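Local structure of GH127 beta-L-arabinofuranoside (Geobacillus stearothermophilus, 4QK0) at residues K130-L135 with A171-T176; I516-V519 with G523-V526; S370-D373 with K378-Y381; L201-G206 with T344-E349. The protein probably releases beta-L-arabinofuranose from arabinose-containing sugars, acting as a beta-L-arabinofuranosidase of glycoside hydrolase family 127. All coordinates share one frame; numbering follows the deposited sequence. Where two conformers were deposited one is given.

Interaction 1. Residues K130-L135 with A171-T176; sequences KRWMNL and ADYIGT
Trp132 and Tyr173 are joined by one hydrogen bond. Trp132 NE1 donates to Tyr173 OH over 3.0 Å. The bond is fairly straight, with an N-H...O angle of 164°. The hydroxyl lies close to the indole plane, where the N-H of the ring edge points.

A charged group adds a second, non-bonded approach to the same oxygen. The Arg131 guanidinium turns one face to it, and Tyr173 OH sits 3.0 Å from Arg131 CZ, over the middle of the group. From that position none of the three guanidinium nitrogens has a good angle to the oxygen. The guanidinium makes its salt bridge with Asp116 instead, and a cation-pi contact with Tyr118. The Arg131 chain reaches across because it is extended from CG to NE.

The rest is apolar. The two aromatic side chains slide past each other, and their planes are 39° apart, an oblique pairing. Trp132 CZ2 lies 3.6 Å from Tyr173 CE2. Beside it, Trp132 CH2 rests 4.1 Å from Ile174 CG1, the two side chains crossing at about a right angle. Tyr173 CG lies opposite its own backbone N (chi1 173°), which carries the ring to Trp132.

The loop side is shaped by a type II turn from Lys130 to Met133, with Trp132 at its third position and positive phi. This loop runs between helices 122-126 and 140-158 of the helical catalytic domain. It is set against helix 162-177, where Ile174 also packs on Ala144 of helix 140-158 and on Leu213 and Phe217 of helix 208-220.

Interaction 2. Residues I516-V519 with G523-V526; sequences IRRV and GDEV
Arg518 and Asp524 form a salt bridge across a beta sandwich, the fold of the GH127 middle domain. Strand 513-517 belongs to a mixed sheet and strand 524-529 to an antiparallel one. The chain turns a corner at Arg518; strand 519-520 still pairs in the mixed sheet, and the chain passes to the antiparallel sheet just after it.

Asp524 has the larger surface buried here. Its OD2 takes a hydrogen bond from Arg518 NH1 at 2.6 Å, with an N-H...O angle of 161°. The oxygen lies in the guanidinium plane, at its edge. The donor stands well above the carboxylate plane, and the two flat groups are turned 60° against each other. The carboxylate is buried but well supplied: Gln521 N also donates to OD2, and Asn499 ND2 to OD1.

Arg518 comes from the opposite direction. Its chain bends at chi3 (-68°), which brings the guanidinium round to the acid. Trp520 adds a cation-pi contact. With a leucine here, the Asp524 carboxylate would probably be left in its buried setting without its charged mate, and the bridging water would lose one anchor.

Further along the two strands, Ile516 and Val526 point toward each other from the two sheets. Ile516 CD1 is 4.8 Å from Val526 CG1, and both residues touch Ile498 of strand 495-498, which lies beside Val526 in the antiparallel sheet.

One water completes the link. It accepts from Arg518 NH2 at 2.9 Å and donates to Asp524 OD1 at 2.8 Å.

Interaction 3. Residues S370-D373 with K378-Y381; sequences SGMD and KFFY
Phe379 and Phe380 each receive a backbone carbonyl at the ring edge. Gly371 O lies near the plane of the Phe379 ring, 3.5 Å from Phe379 CD2. Ser370 O takes the like place at Phe380, 3.7 Å from Phe380 CD2. Trp633 meets the Phe380 ring with planes only about 20° apart. The selenomethionine Met372 runs beside Phe379, pointing the same way. Its methyl comes to the ring obliquely, Met372 CE standing 3.3 Å from Phe379 CE2. The exact place of the methyl is doubtful, since this contact is short and the chi3 of 15° unusual.

The backbones form a single antiparallel bridge, with Met372 and Phe379 as a non-hydrogen-bonded pair. Phe380 N donates to Gly371 O at 2.9 Å. On the other side of the pair Asp373 N donates to Lys378 O, also at 2.9 Å, in a nearly straight bond (171°). Such a pairing across a four-residue connection resembles a short beta hairpin.

Asp373 and Lys378 lie side by side. The contact is with the aliphatic part, Asp373 OD2 being 3.4 Å from Lys378 CB. The carboxylate makes its salt bridge through OD1 with Arg404, which also holds Ser370 O.

The paired loop follows helix 354-365 and precedes strand 386-387. Met372 and Phe379 pack into the catalytic domain on Val34 of helix 22-42, and on Leu417, Ile421 and Pro414 of helix 413-422.

Interaction 4. Residues L201-G206 with T344-E349; sequences LYEVTG and TRRMLE
A salt-bridge network links two helices of the catalytic domain, with Glu203 on helix 194-205 and Arg346 and Glu349 on helix 334-350. The backbones stay far apart, and the long side chains span the distance from opposite directions.

Arg346 grips Glu203 end-on, and both of its terminal nitrogens go to one oxygen. Arg346 NH1 donates to Glu203 OE2 at 2.9 Å, on the syn lone pair. Arg346 NH2 donates to Glu203 OE2 at 3.1 Å, also from the syn side but tilted from the carboxylate plane. The oxygen lies in the guanidinium plane, at its edge, while the carboxylate is turned 51° from that plane. The Glu203 chain is extended beyond CG, and the Arg346 chain bends at chi2 (-62°) before it straightens toward the acid.

Arg346 NH1 has a second acceptor in its own helix, Glu349 OE1 at 2.9 Å. Here the syn lone pair is used again, somewhat out of the guanidinium plane. Glu203 OE2 and Glu349 OE1 are 5.0 Å apart, and the guanidinium probably eases the repulsion between them. A methionine in place of Arg346 would probably leave Glu349 without this charged mate and Glu203 without its link to helix 334-350.

Lys282 also binds Glu203 OE2, and thereby brings helix 266-283 into the network. At the other face of helix 194-205, Leu201 packs on Leu164 and Cys168 of helix 162-177. The two bridged helices, distant in sequence, probably both belong to the (alpha/alpha)6 barrel known for GH127 catalytic domains.

Interactions 1, 3 and 4 lie in the catalytic domain, and interaction 2 in the middle domain. Interaction 3 is the buried one, about 13 Å from the chain centre by its own centre; the other three are partly buried. It relies on backbone bonds and aromatic side chains. Interactions 2 and 4 depend on arginine-carboxylate pairs, the first between sheets, the second between helices. Interaction 1 mixes one indole-hydroxyl bond with ring packing. Interactions 1 and 4 use consecutive helices, 162-177 and 194-205, and touch where Ala171 CB meets Leu201 CD2 at 3.6 Å. Interactions 3 and 4 sit on opposite sides of the chain centre, about 29 Å apart between centres.

Interaction 1. Residues K130-L135 with A171-T176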
loop_
_atom_site.group_PDB
_atom_site.type_symbol
_atom_site.label_atom_id
_atom_site.label_comp_id
_atom_site.label_asym_id
_atom_site.label_seq_id
_atom_site.Cartn_x
_atom_site.Cartn_y
_atom_site.Cartn_z
ATOM N N LYS A 130 9.633 13.297 -37.259
ATOM C CA LYS A 130 9.513 13.781 -35.860
ATOM C C LYS A 130 10.579 13.207 -34.919
ATOM O O LYS A 130 10.476 13.369 -33.698
ATOM C CB LYS A 130 8.118 13.450 -35.316
ATOM C CG LYS A 130 7.058 14.514 -35.549
ATOM C CD LYS A 130 7.338 15.370 -36.764
ATOM C CE LYS A 130 6.203 16.339 -37.077
ATOM N NZ LYS A 130 5.107 15.672 -37.830
ATOM N N ARG A 131 11.626 12.597 -35.485
ATOM C CA ARG A 131 12.665 11.994 -34.713
ATOM C C ARG A 131 13.402 12.971 -33.802
ATOM O O ARG A 131 13.479 14.180 -34.035
ATOM C CB ARG A 131 13.637 11.204 -35.571
ATOM C CG ARG A 131 14.483 12.013 -36.553
ATOM C CD ARG A 131 15.212 11.079 -37.499
ATOM N NE ARG A 131 16.015 11.836 -38.441
ATOM C CZ ARG A 131 16.877 11.338 -39.340
ATOM N NH1 ARG A 131 17.124 10.050 -39.450
ATOM N NH2 ARG A 131 17.549 12.194 -40.119
ATOM N N TRP A 132 13.834 12.424 -32.685
ATOM C CA TRP A 132 14.583 13.183 -31.698
ATOM C C TRP A 132 13.846 14.348 -31.034
ATOM O O TRP A 132 14.483 15.240 -30.509
ATOM C CB TRP A 132 15.875 13.736 -32.332
ATOM C CG TRP A 132 16.759 12.766 -33.131
ATOM C CD1 TRP A 132 17.313 13.003 -34.357
ATOM C CD2 TRP A 132 17.229 11.471 -32.718
ATOM N NE1 TRP A 132 18.115 11.921 -34.744
ATOM C CE2 TRP A 132 18.085 10.980 -33.745
ATOM C CE3 TRP A 132 17.019 10.675 -31.586
ATOM C CZ2 TRP A 132 18.722 9.740 -33.655
ATOM C CZ3 TRP A 132 17.649 9.427 -31.502
ATOM C CH2 TRP A 132 18.480 8.965 -32.541
HETATM N N MSE A 133 12.533 14.358 -31.038
HETATM C CA MSE A 133 11.787 15.447 -30.404
HETATM C C MSE A 133 11.223 15.059 -29.038
HETATM O O MSE A 133 10.728 15.899 -28.305
HETATM C CB MSE A 133 10.668 15.944 -31.333
HETATM C CG MSE A 133 11.194 16.545 -32.648
HETATM SE SE MSE A 133 12.279 18.187 -32.439
HETATM C CE MSE A 133 14.080 17.673 -33.013
ATOM N N ASN A 134 11.279 13.776 -28.683
ATOM C CA ASN A 134 10.829 13.308 -27.373
ATOM C C ASN A 134 11.667 12.159 -26.850
ATOM O O ASN A 134 11.254 10.993 -26.765
ATOM C CB ASN A 134 9.336 12.932 -27.359
ATOM C CG ASN A 134 8.803 12.795 -25.932
ATOM O OD1 ASN A 134 9.565 12.657 -24.964
ATOM N ND2 ASN A 134 7.492 12.839 -25.799
ATOM N N LEU A 135 12.866 12.540 -26.439
ATOM C CA LEU A 135 13.817 11.619 -25.809
ATOM C C LEU A 135 13.378 11.234 -24.423
ATOM O O LEU A 135 13.754 10.175 -23.928
ATOM C CB LEU A 135 15.218 12.274 -25.748
ATOM C CG LEU A 135 16.112 12.199 -27.017
ATOM C CD1 LEU A 135 16.506 10.768 -27.268
ATOM C CD2 LEU A 135 15.411 12.763 -28.249
ATOM N N ALA A 171 25.134 4.069 -34.589
ATOM C CA ALA A 171 25.924 4.684 -33.480
ATOM C C ALA A 171 26.686 5.950 -33.950
ATOM O O ALA A 171 26.706 6.992 -33.280
ATOM C CB ALA A 171 26.891 3.664 -32.915
ATOM N N ASP A 172 27.261 5.878 -35.146
ATOM C CA ASP A 172 27.937 7.064 -35.723
ATOM C C ASP A 172 26.952 8.178 -35.953
ATOM O O ASP A 172 27.250 9.343 -35.626
ATOM C CB ASP A 172 28.641 6.736 -37.072
ATOM C CG ASP A 172 29.742 5.684 -36.929
ATOM O OD1 ASP A 172 30.287 5.486 -35.820
ATOM O OD2 ASP A 172 30.013 5.009 -37.949
ATOM N N TYR A 173 25.789 7.856 -36.528
ATOM C CA TYR A 173 24.773 8.896 -36.751
ATOM C C TYR A 173 24.386 9.525 -35.417
ATOM O O TYR A 173 24.347 10.776 -35.270
ATOM C CB TYR A 173 23.549 8.325 -37.479
ATOM C CG TYR A 173 22.418 9.309 -37.573
ATOM C CD1 TYR A 173 22.596 10.558 -38.124
ATOM C CD2 TYR A 173 21.150 9.000 -37.023
ATOM C CE1 TYR A 173 21.559 11.481 -38.139
ATOM C CE2 TYR A 173 20.104 9.915 -37.026
ATOM C CZ TYR A 173 20.297 11.136 -37.553
ATOM O OH TYR A 173 19.242 12.027 -37.561
ATOM N N ILE A 174 24.152 8.683 -34.406
ATOM C CA ILE A 174 23.771 9.206 -33.083
ATOM C C ILE A 174 24.837 10.204 -32.548
ATOM O O ILE A 174 24.532 11.221 -31.962
ATOM C CB ILE A 174 23.570 8.041 -32.101
ATOM C CG1 ILE A 174 22.266 7.296 -32.448
ATOM C CG2 ILE A 174 23.574 8.530 -30.637
ATOM C CD1 ILE A 174 22.169 5.975 -31.753
ATOM N N GLY A 175 26.090 9.861 -32.788
ATOM C CA GLY A 175 27.245 10.707 -32.440
ATOM C C GLY A 175 27.248 12.052 -33.121
ATOM O O GLY A 175 27.692 13.012 -32.550
ATOM N N THR A 176 26.712 12.132 -34.347
ATOM C CA THR A 176 26.605 13.428 -34.991
ATOM C C THR A 176 25.483 14.230 -34.398
ATOM O O THR A 176 25.554 15.455 -34.363
ATOM C CB THR A 176 26.415 13.352 -36.527
ATOM O OG1 THR A 176 25.156 12.748 -36.863
ATOM C CG2 THR A 176 27.573 12.541 -37.205
#

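Interaction 2. Residues I516-V519 with G523-V526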
loop_
_atom_site.group_PDB
_atom_site.type_symbol
_atom_site.label_atom_id
_atom_site.label_comp_id
_atom_site.label_asym_id
_atom_site.label_seq_id
_atom_site.Cartn_x
_atom_site.Cartn_y
_atom_site.Cartn_z
ATOM N N ILE A 516 45.390 -17.331 -4.600
ATOM C CA ILE A 516 46.306 -18.441 -4.589
ATOM C C ILE A 516 47.320 -18.407 -5.747
ATOM O O ILE A 516 46.990 -18.722 -6.917
ATOM C CB ILE A 516 45.543 -19.747 -4.627
ATOM C CG1 ILE A 516 44.520 -19.748 -3.492
ATOM C CG2 ILE A 516 46.537 -20.929 -4.510
ATOM C CD1 ILE A 516 43.709 -21.010 -3.440
ATOM N N ARG A 517 48.546 -18.015 -5.398
ATOM C CA ARG A 517 49.650 -17.845 -6.356
ATOM C C ARG A 517 50.723 -18.902 -6.072
ATOM O O ARG A 517 51.194 -19.048 -4.970
ATOM C CB ARG A 517 50.260 -16.457 -6.276
ATOM C CG ARG A 517 51.278 -16.204 -7.376
ATOM C CD ARG A 517 51.745 -14.751 -7.485
ATOM N NE ARG A 517 52.613 -14.575 -8.659
ATOM C CZ ARG A 517 52.205 -14.485 -9.940
ATOM N NH1 ARG A 517 50.903 -14.505 -10.268
ATOM N NH2 ARG A 517 53.108 -14.346 -10.919
ATOM N N ARG A 518 51.043 -19.679 -7.089
ATOM C CA ARG A 518 51.955 -20.802 -6.986
ATOM C C ARG A 518 52.243 -21.283 -8.415
ATOM O O ARG A 518 51.635 -20.791 -9.403
ATOM C CB ARG A 518 51.324 -21.962 -6.191
ATOM C CG ARG A 518 50.083 -22.598 -6.841
ATOM C CD ARG A 518 49.371 -23.562 -5.907
ATOM N NE ARG A 518 50.182 -24.761 -5.655
ATOM C CZ ARG A 518 50.262 -25.818 -6.465
ATOM N NH1 ARG A 518 49.594 -25.850 -7.607
ATOM N NH2 ARG A 518 51.009 -26.851 -6.131
ATOM N N VAL A 519 53.175 -22.222 -8.525
ATOM C CA VAL A 519 53.426 -22.889 -9.779
ATOM C C VAL A 519 52.400 -23.999 -9.918
ATOM O O VAL A 519 52.391 -24.902 -9.105
ATOM C CB VAL A 519 54.848 -23.541 -9.829
ATOM C CG1 VAL A 519 55.000 -24.380 -11.083
ATOM C CG2 VAL A 519 55.940 -22.498 -9.728
ATOM N N GLY A 523 46.936 -31.370 -13.767
ATOM C CA GLY A 523 46.198 -32.219 -12.830
ATOM C C GLY A 523 46.203 -31.733 -11.386
ATOM O O GLY A 523 45.757 -32.434 -10.499
ATOM N N ASP A 524 46.668 -30.521 -11.139
ATOM C CA ASP A 524 46.556 -29.948 -9.815
ATOM C C ASP A 524 45.071 -29.842 -9.446
ATOM O O ASP A 524 44.218 -29.485 -10.270
ATOM C CB ASP A 524 47.247 -28.586 -9.726
ATOM C CG ASP A 524 48.740 -28.699 -9.425
ATOM O OD1 ASP A 524 49.222 -29.795 -9.062
ATOM O OD2 ASP A 524 49.451 -27.674 -9.514
ATOM N N GLU A 525 44.780 -30.164 -8.201
ATOM C CA GLU A 525 43.410 -30.174 -7.697
ATOM C C GLU A 525 43.238 -29.294 -6.451
ATOM O O GLU A 525 43.967 -29.420 -5.465
ATOM C CB GLU A 525 42.994 -31.580 -7.377
ATOM C CG GLU A 525 41.497 -31.683 -7.234
ATOM C CD GLU A 525 41.053 -33.096 -6.893
ATOM O OE1 GLU A 525 41.069 -33.934 -7.801
ATOM O OE2 GLU A 525 40.680 -33.356 -5.726
ATOM N N VAL A 526 42.311 -28.353 -6.548
ATOM C CA VAL A 526 41.933 -27.491 -5.438
ATOM C C VAL A 526 40.550 -27.932 -4.994
ATOM O O VAL A 526 39.641 -27.996 -5.813
ATOM C CB VAL A 526 41.863 -26.023 -5.861
ATOM C CG1 VAL A 526 41.493 -25.127 -4.677
ATOM C CG2 VAL A 526 43.179 -25.563 -6.460
HETATM O O HOH W 1 51.671 -28.835 -8.202
#

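Interaction 3. Residues S370-D373 with K378-Y381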
loop_
_atom_site.group_PDB
_atom_site.type_symbol
_atom_site.label_atom_id
_atom_site.label_comp_id
_atom_site.label_asym_id
_atom_site.label_seq_id
_atom_site.Cartn_x
_atom_site.Cartn_y
_atom_site.Cartn_z
ATOM N N SER A 370 13.207 -16.271 -10.009
ATOM C CA SER A 370 11.857 -16.249 -9.437
ATOM C C SER A 370 10.847 -15.732 -10.432
ATOM O O SER A 370 9.670 -16.054 -10.339
ATOM C CB SER A 370 11.804 -15.380 -8.189
ATOM O OG SER A 370 12.068 -14.012 -8.479
ATOM N N GLY A 371 11.324 -14.974 -11.410
ATOM C CA GLY A 371 10.522 -14.433 -12.467
ATOM C C GLY A 371 9.948 -15.392 -13.518
ATOM O O GLY A 371 9.239 -14.958 -14.432
HETATM N N MSE A 372 10.286 -16.669 -13.419
HETATM C CA MSE A 372 9.761 -17.649 -14.342
HETATM C C MSE A 372 9.357 -18.892 -13.614
HETATM O O MSE A 372 9.901 -19.237 -12.570
HETATM C CB MSE A 372 10.708 -17.995 -15.528
HETATM C CG MSE A 372 12.047 -18.588 -15.082
HETATM SE SE MSE A 372 13.086 -19.338 -16.620
HETATM C CE MSE A 372 12.090 -18.521 -18.088
ATOM N N ASP A 373 8.363 -19.566 -14.204
ATOM C CA ASP A 373 8.011 -20.941 -13.808
ATOM C C ASP A 373 9.180 -21.824 -14.184
ATOM O O ASP A 373 9.920 -21.523 -15.160
ATOM C CB ASP A 373 6.750 -21.472 -14.586
ATOM C CG ASP A 373 5.379 -21.045 -13.962
ATOM O OD1 ASP A 373 5.288 -20.512 -12.820
ATOM O OD2 ASP A 373 4.340 -21.301 -14.650
ATOM N N LYS A 378 5.544 -19.455 -18.126
ATOM C CA LYS A 378 4.943 -18.276 -17.566
ATOM C C LYS A 378 5.934 -17.466 -16.713
ATOM O O LYS A 378 6.916 -18.008 -16.202
ATOM C CB LYS A 378 3.708 -18.677 -16.748
ATOM C CG LYS A 378 2.699 -19.392 -17.638
ATOM C CD LYS A 378 1.295 -19.481 -17.087
ATOM C CE LYS A 378 1.153 -20.679 -16.159
ATOM N NZ LYS A 378 -0.253 -21.166 -16.180
ATOM N N PHE A 379 5.613 -16.183 -16.540
ATOM C CA PHE A 379 6.495 -15.212 -15.918
ATOM C C PHE A 379 5.793 -14.285 -14.923
ATOM O O PHE A 379 4.574 -14.053 -15.003
ATOM C CB PHE A 379 7.141 -14.373 -16.990
ATOM C CG PHE A 379 7.851 -15.176 -18.033
ATOM C CD1 PHE A 379 7.145 -15.674 -19.167
ATOM C CD2 PHE A 379 9.177 -15.515 -17.893
ATOM C CE1 PHE A 379 7.781 -16.445 -20.144
ATOM C CE2 PHE A 379 9.813 -16.264 -18.894
ATOM C CZ PHE A 379 9.123 -16.717 -20.008
ATOM N N PHE A 380 6.596 -13.774 -13.983
ATOM C CA PHE A 380 6.242 -12.626 -13.181
ATOM C C PHE A 380 6.963 -11.378 -13.693
ATOM O O PHE A 380 8.142 -11.417 -14.088
ATOM C CB PHE A 380 6.717 -12.806 -11.738
ATOM C CG PHE A 380 5.837 -13.607 -10.872
ATOM C CD1 PHE A 380 4.484 -13.488 -10.928
ATOM C CD2 PHE A 380 6.382 -14.499 -10.010
ATOM C CE1 PHE A 380 3.692 -14.278 -10.116
ATOM C CE2 PHE A 380 5.602 -15.286 -9.181
ATOM C CZ PHE A 380 4.246 -15.166 -9.230
ATOM N N TYR A 381 6.252 -10.262 -13.660
ATOM C CA TYR A 381 6.845 -8.953 -13.805
ATOM C C TYR A 381 7.332 -8.548 -12.403
ATOM O O TYR A 381 8.482 -8.251 -12.212
ATOM C CB TYR A 381 5.802 -8.035 -14.384
ATOM C CG TYR A 381 6.326 -6.833 -15.109
ATOM C CD1 TYR A 381 6.614 -5.676 -14.407
ATOM C CD2 TYR A 381 6.480 -6.827 -16.490
ATOM C CE1 TYR A 381 7.082 -4.536 -15.035
ATOM C CE2 TYR A 381 6.933 -5.679 -17.136
ATOM C CZ TYR A 381 7.247 -4.532 -16.393
ATOM O OH TYR A 381 7.718 -3.353 -16.951
#

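Interaction 4. Residues L201-G206 with T344-E349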
loop_
_atom_site.group_PDB
_atom_site.type_symbol
_atom_site.label_atom_id
_atom_site.label_comp_id
_atom_site.label_asym_id
_atom_site.label_seq_id
_atom_site.Cartn_x
_atom_site.Cartn_y
_atom_site.Cartn_z
ATOM N N LEU A 201 30.088 -1.710 -27.512
ATOM C CA LEU A 201 30.405 -1.515 -28.888
ATOM C C LEU A 201 31.894 -1.054 -29.000
ATOM O O LEU A 201 32.618 -1.457 -29.923
ATOM C CB LEU A 201 29.517 -0.444 -29.493
ATOM C CG LEU A 201 29.642 -0.218 -30.997
ATOM C CD1 LEU A 201 29.305 -1.462 -31.787
ATOM C CD2 LEU A 201 28.747 0.935 -31.430
ATOM N N TYR A 202 32.314 -0.201 -28.067
ATOM C CA TYR A 202 33.702 0.200 -27.961
ATOM C C TYR A 202 34.631 -1.000 -27.735
ATOM O O TYR A 202 35.643 -1.105 -28.396
ATOM C CB TYR A 202 33.887 1.229 -26.867
ATOM C CG TYR A 202 35.330 1.438 -26.531
ATOM C CD1 TYR A 202 36.186 2.138 -27.411
ATOM C CD2 TYR A 202 35.861 0.927 -25.369
ATOM C CE1 TYR A 202 37.532 2.325 -27.115
ATOM C CE2 TYR A 202 37.212 1.093 -25.067
ATOM C CZ TYR A 202 38.042 1.783 -25.939
ATOM O OH TYR A 202 39.362 1.935 -25.604
ATOM N N GLU A 203 34.244 -1.911 -26.857
ATOM C CA GLU A 203 35.089 -3.042 -26.512
ATOM C C GLU A 203 35.297 -3.913 -27.697
ATOM O O GLU A 203 36.319 -4.534 -27.829
ATOM C CB GLU A 203 34.481 -3.904 -25.431
ATOM C CG GLU A 203 34.599 -3.334 -24.039
ATOM C CD GLU A 203 33.553 -3.860 -23.034
ATOM O OE1 GLU A 203 32.655 -4.691 -23.347
ATOM O OE2 GLU A 203 33.643 -3.406 -21.888
ATOM N N VAL A 204 34.325 -3.985 -28.589
ATOM C CA VAL A 204 34.463 -4.903 -29.695
ATOM C C VAL A 204 35.051 -4.221 -30.901
ATOM O O VAL A 204 35.539 -4.898 -31.760
ATOM C CB VAL A 204 33.113 -5.629 -30.000
ATOM C CG1 VAL A 204 32.242 -4.843 -30.946
ATOM C CG2 VAL A 204 33.367 -7.002 -30.542
ATOM N N THR A 205 34.963 -2.908 -31.009
ATOM C CA THR A 205 35.468 -2.220 -32.182
ATOM C C THR A 205 36.765 -1.437 -31.967
ATOM O O THR A 205 37.411 -1.081 -32.924
ATOM C CB THR A 205 34.473 -1.162 -32.711
ATOM O OG1 THR A 205 34.241 -0.175 -31.716
ATOM C CG2 THR A 205 33.173 -1.772 -33.158
ATOM N N GLY A 206 37.064 -1.046 -30.731
ATOM C CA GLY A 206 38.179 -0.167 -30.450
ATOM C C GLY A 206 37.955 1.267 -30.871
ATOM O O GLY A 206 38.824 2.120 -30.690
ATOM N N THR A 344 26.672 -5.508 -11.181
ATOM C CA THR A 344 27.683 -6.150 -10.367
ATOM C C THR A 344 28.899 -6.543 -11.207
ATOM O O THR A 344 30.035 -6.491 -10.758
ATOM C CB THR A 344 27.167 -7.418 -9.652
ATOM O OG1 THR A 344 26.670 -8.356 -10.621
ATOM C CG2 THR A 344 26.032 -7.064 -8.685
ATOM N N ARG A 345 28.656 -6.988 -12.411
ATOM C CA ARG A 345 29.736 -7.383 -13.261
ATOM C C ARG A 345 30.684 -6.209 -13.554
ATOM O O ARG A 345 31.859 -6.409 -13.575
ATOM C CB ARG A 345 29.203 -7.992 -14.546
ATOM C CG ARG A 345 30.240 -8.825 -15.287
ATOM C CD ARG A 345 29.655 -9.207 -16.619
ATOM N NE ARG A 345 30.630 -9.717 -17.558
ATOM C CZ ARG A 345 30.343 -10.026 -18.817
ATOM N NH1 ARG A 345 29.103 -9.889 -19.289
ATOM N NH2 ARG A 345 31.296 -10.480 -19.610
ATOM N N ARG A 346 30.163 -5.016 -13.824
ATOM C CA ARG A 346 30.997 -3.855 -14.018
ATOM C C ARG A 346 31.661 -3.413 -12.732
ATOM O O ARG A 346 32.779 -2.865 -12.763
ATOM C CB ARG A 346 30.209 -2.686 -14.585
ATOM C CG ARG A 346 29.703 -2.932 -15.990
ATOM C CD ARG A 346 30.837 -3.148 -16.972
ATOM N NE ARG A 346 30.431 -3.001 -18.361
ATOM C CZ ARG A 346 31.253 -3.103 -19.407
ATOM N NH1 ARG A 346 32.538 -3.347 -19.215
ATOM N NH2 ARG A 346 30.786 -2.986 -20.665
HETATM N N MSE A 347 30.973 -3.578 -11.597
HETATM C CA MSE A 347 31.601 -3.181 -10.321
HETATM C C MSE A 347 32.805 -4.064 -10.122
HETATM O O MSE A 347 33.817 -3.616 -9.637
HETATM C CB MSE A 347 30.711 -3.290 -9.105
HETATM C CG MSE A 347 29.535 -2.307 -9.083
HETATM SE SE MSE A 347 30.088 -0.440 -9.059
HETATM C CE MSE A 347 30.831 -0.301 -7.246
ATOM N N LEU A 348 32.696 -5.330 -10.443
ATOM C CA LEU A 348 33.812 -6.242 -10.313
ATOM C C LEU A 348 35.015 -5.826 -11.169
ATOM O O LEU A 348 36.128 -6.041 -10.783
ATOM C CB LEU A 348 33.407 -7.648 -10.710
ATOM C CG LEU A 348 32.622 -8.347 -9.606
ATOM C CD1 LEU A 348 32.024 -9.645 -10.127
ATOM C CD2 LEU A 348 33.508 -8.588 -8.395
ATOM N N GLU A 349 34.769 -5.243 -12.334
ATOM C CA GLU A 349 35.852 -4.754 -13.194
ATOM C C GLU A 349 36.451 -3.482 -12.632
ATOM O O GLU A 349 37.586 -3.156 -12.889
ATOM C CB GLU A 349 35.343 -4.567 -14.621
ATOM C CG GLU A 349 35.019 -5.931 -15.263
ATOM C CD GLU A 349 34.219 -5.846 -16.575
ATOM O OE1 GLU A 349 33.996 -4.709 -17.068
ATOM O OE2 GLU A 349 33.788 -6.912 -17.089
#